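Local coordinates for putative NADH-flavin reductase (Streptococcus pneumoniae TIGR4, PDB 4R01) that probably acts as an NADH-dependent flavin reductase, an oxidoreductase built on an NAD(P)-binding Rossmann fold, at the interface of chains A and B. Residues are numbered along the deposited sequence; one frame, centred on the assembly and turned at random. Chains: chain A/B, putative NADH-flavin reductase.

The interface of chains A and B. Residues chain A 174-178; chain B 174-178.
The loop A:Thr174 to A:Gly178 meets its twin B:Thr174 to B:Gly178 across a two-fold axis, each lying between strands 165-168 and 181-183 of an NAD(P)H-binding Rossmann-type chain. The backbone N of A:Thr174 donates to the carbonyl O of B:Glu176 at 2.8 Å, with 169° at the hydrogen, so the bond is nearly straight although the donor is tilted from the carbonyl plane. The symmetric bond joins B:Thr174 N to A:Glu176 O, and the pair ties the loops in both directions through backbone atoms. Between them lie the threonine side chains. With chi1 at 72°, OG1 of A:Thr174 sits between its own backbone N and carbonyl carbon, and this hydroxyl lies 3.2 Å from B:Gly178 N. That N-H, however, points mainly at B:Asn175 O within its own chain, 2.9 Å from B:Gly178 N, which leaves the contact with the hydroxyl a poorly aligned and at most weak polar one. OG1 of A:Thr174 donates to A:Asn175 O at 3.0 Å, in the carbonyl plane and on a lone pair, which fixes its rotation. The methyl CG2 of A:Thr174, anti to its carbonyl carbon, comes alongside B:Gly178 CA at 4.0 Å. Behind the contact, the A:Asn175 side chain folds back over its own loop, and A:Lys177 N donates to the amide oxygen OD1 at 2.9 Å from above the amide plane. This Asx-type bond would help to hold the turn that presents A:Glu176 O, whereas the A:Glu176 and A:Lys177 side chains extend away from the partner loop. The patch hides 147 Å² summed over both chains, and whether this pairing persists in solution cannot be settled from the structure alone.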
ATOM      1  N   THR A 174       1.133  12.532  -2.560  1.00 24.67           N
ATOM      2  CA  THR A 174       0.739  12.342  -1.172  1.00 25.98           C
ATOM      3  C   THR A 174       1.384  13.422  -0.318  1.00 29.06           C
ATOM      4  O   THR A 174       2.214  14.185  -0.809  1.00 32.63           O
ATOM      5  CB  THR A 174       1.155  10.960  -0.648  1.00 29.88           C
ATOM      6  OG1 THR A 174       2.579  10.920  -0.478  1.00 29.34           O
ATOM      7  CG2 THR A 174       0.726   9.865  -1.617  1.00 27.60           C
ATOM      8  N   ASN A 175       1.003  13.500   0.953  1.00 26.21           N
ATOM      9  CA  ASN A 175       1.732  14.353   1.884  1.00 27.93           C
ATOM     10  C   ASN A 175       2.894  13.562   2.477  1.00 31.35           C
ATOM     11  O   ASN A 175       3.177  12.454   2.023  1.00 30.47           O
ATOM     12  CB  ASN A 175       0.814  14.903   2.981  1.00 28.20           C
ATOM     13  CG  ASN A 175       0.147  13.817   3.809  1.00 31.45           C
ATOM     14  OD1 ASN A 175       0.630  12.690   3.898  1.00 35.14           O
ATOM     15  ND2 ASN A 175      -0.970  14.166   4.436  1.00 30.37           N
ATOM     16  N   GLU A 176       3.546  14.114   3.498  1.00 31.73           N
ATOM     17  CA  GLU A 176       4.735  13.490   4.080  1.00 33.94           C
ATOM     18  C   GLU A 176       4.434  12.160   4.775  1.00 36.16           C
ATOM     19  O   GLU A 176       5.346  11.394   5.078  1.00 40.48           O
ATOM     20  CB  GLU A 176       5.409  14.446   5.070  1.00 37.00           C
ATOM     21  CG  GLU A 176       4.613  14.689   6.343  1.00 44.48           C
ATOM     22  CD  GLU A 176       5.325  15.604   7.321  1.00 52.55           C
ATOM     23  OE1 GLU A 176       6.424  16.097   6.988  1.00 56.78           O
ATOM     24  OE2 GLU A 176       4.788  15.828   8.426  1.00 56.45           O
ATOM     25  N   LYS A 177       3.157  11.890   5.029  1.00 36.31           N
ATOM     26  CA  LYS A 177       2.752  10.646   5.673  0.50 36.09           C
ATOM     27  C   LYS A 177       2.397   9.583   4.637  1.00 34.95           C
ATOM     28  O   LYS A 177       2.052   8.453   4.986  1.00 33.94           O
ATOM     29  CB  LYS A 177       1.562  10.888   6.602  0.50 37.34           C
ATOM     30  CG  LYS A 177       1.580  12.237   7.305  0.50 39.64           C
ATOM     31  CD  LYS A 177       2.056  12.134   8.748  0.50 41.11           C
ATOM     32  CE  LYS A 177       3.573  12.098   8.850  0.50 38.78           C
ATOM     33  NZ  LYS A 177       4.026  12.243  10.260  0.50 38.05           N
ATOM     34  N   GLY A 178       2.480   9.954   3.363  1.00 34.64           N
ATOM     35  CA  GLY A 178       2.141   9.049   2.281  1.00 34.41           C
ATOM     36  C   GLY A 178       0.638   8.904   2.125  1.00 34.68           C
ATOM     37  O   GLY A 178       0.151   7.928   1.559  1.00 37.81           O
TER
ATOM     38  N   THR B 174       7.308   9.768   4.007  1.00 24.67           N
ATOM     39  CA  THR B 174       7.539   9.524   2.592  1.00 25.98           C
ATOM     40  C   THR B 174       7.804  10.848   1.893  1.00 29.06           C
ATOM     41  O   THR B 174       7.663  11.907   2.503  1.00 32.63           O
ATOM     42  CB  THR B 174       6.337   8.830   1.933  1.00 29.88           C
ATOM     43  OG1 THR B 174       5.249   9.759   1.821  1.00 29.34           O
ATOM     44  CG2 THR B 174       5.895   7.625   2.752  1.00 27.60           C
ATOM     45  N   ASN B 175       8.195  10.799   0.624  1.00 26.21           N
ATOM     46  CA  ASN B 175       8.251  12.018  -0.171  1.00 27.93           C
ATOM     47  C   ASN B 175       6.882  12.265  -0.800  1.00 31.35           C
ATOM     48  O   ASN B 175       5.920  11.576  -0.463  1.00 30.47           O
ATOM     49  CB  ASN B 175       9.350  11.946  -1.238  1.00 28.20           C
ATOM     50  CG  ASN B 175       9.169  10.792  -2.211  1.00 31.45           C
ATOM     51  OD1 ASN B 175       8.066  10.284  -2.407  1.00 35.14           O
ATOM     52  ND2 ASN B 175      10.264  10.385  -2.842  1.00 30.37           N
ATOM     53  N   GLU B 176       6.801  13.221  -1.723  1.00 31.73           N
ATOM     54  CA  GLU B 176       5.523  13.607  -2.321  1.00 33.94           C
ATOM     55  C   GLU B 176       4.901  12.499  -3.174  1.00 36.16           C
ATOM     56  O   GLU B 176       3.724  12.567  -3.522  1.00 40.48           O
ATOM     57  CB  GLU B 176       5.690  14.875  -3.167  1.00 37.00           C
ATOM     58  CG  GLU B 176       6.502  14.673  -4.436  1.00 44.48           C
ATOM     59  CD  GLU B 176       6.614  15.934  -5.274  1.00 52.55           C
ATOM     60  OE1 GLU B 176       6.100  16.988  -4.840  1.00 56.78           O
ATOM     61  OE2 GLU B 176       7.212  15.871  -6.368  1.00 56.45           O
ATOM     62  N   LYS B 177       5.692  11.485  -3.512  1.00 36.31           N
ATOM     63  CA  LYS B 177       5.202  10.367  -4.309  0.50 36.09           C
ATOM     64  C   LYS B 177       4.722   9.225  -3.416  1.00 34.95           C
ATOM     65  O   LYS B 177       4.251   8.198  -3.905  1.00 33.94           O
ATOM     66  CB  LYS B 177       6.294   9.866  -5.255  0.50 37.34           C
ATOM     67  CG  LYS B 177       7.201  10.960  -5.799  0.50 39.64           C
ATOM     68  CD  LYS B 177       6.837  11.361  -7.223  0.50 41.11           C
ATOM     69  CE  LYS B 177       5.680  12.346  -7.263  0.50 38.78           C
ATOM     70  NZ  LYS B 177       5.496  12.913  -8.627  0.50 38.05           N
ATOM     71  N   GLY B 178       4.851   9.412  -2.106  1.00 34.64           N
ATOM     72  CA  GLY B 178       4.462   8.393  -1.149  1.00 34.41           C
ATOM     73  C   GLY B 178       5.487   7.276  -1.075  1.00 34.68           C
ATOM     74  O   GLY B 178       5.184   6.166  -0.644  1.00 37.81           O
TER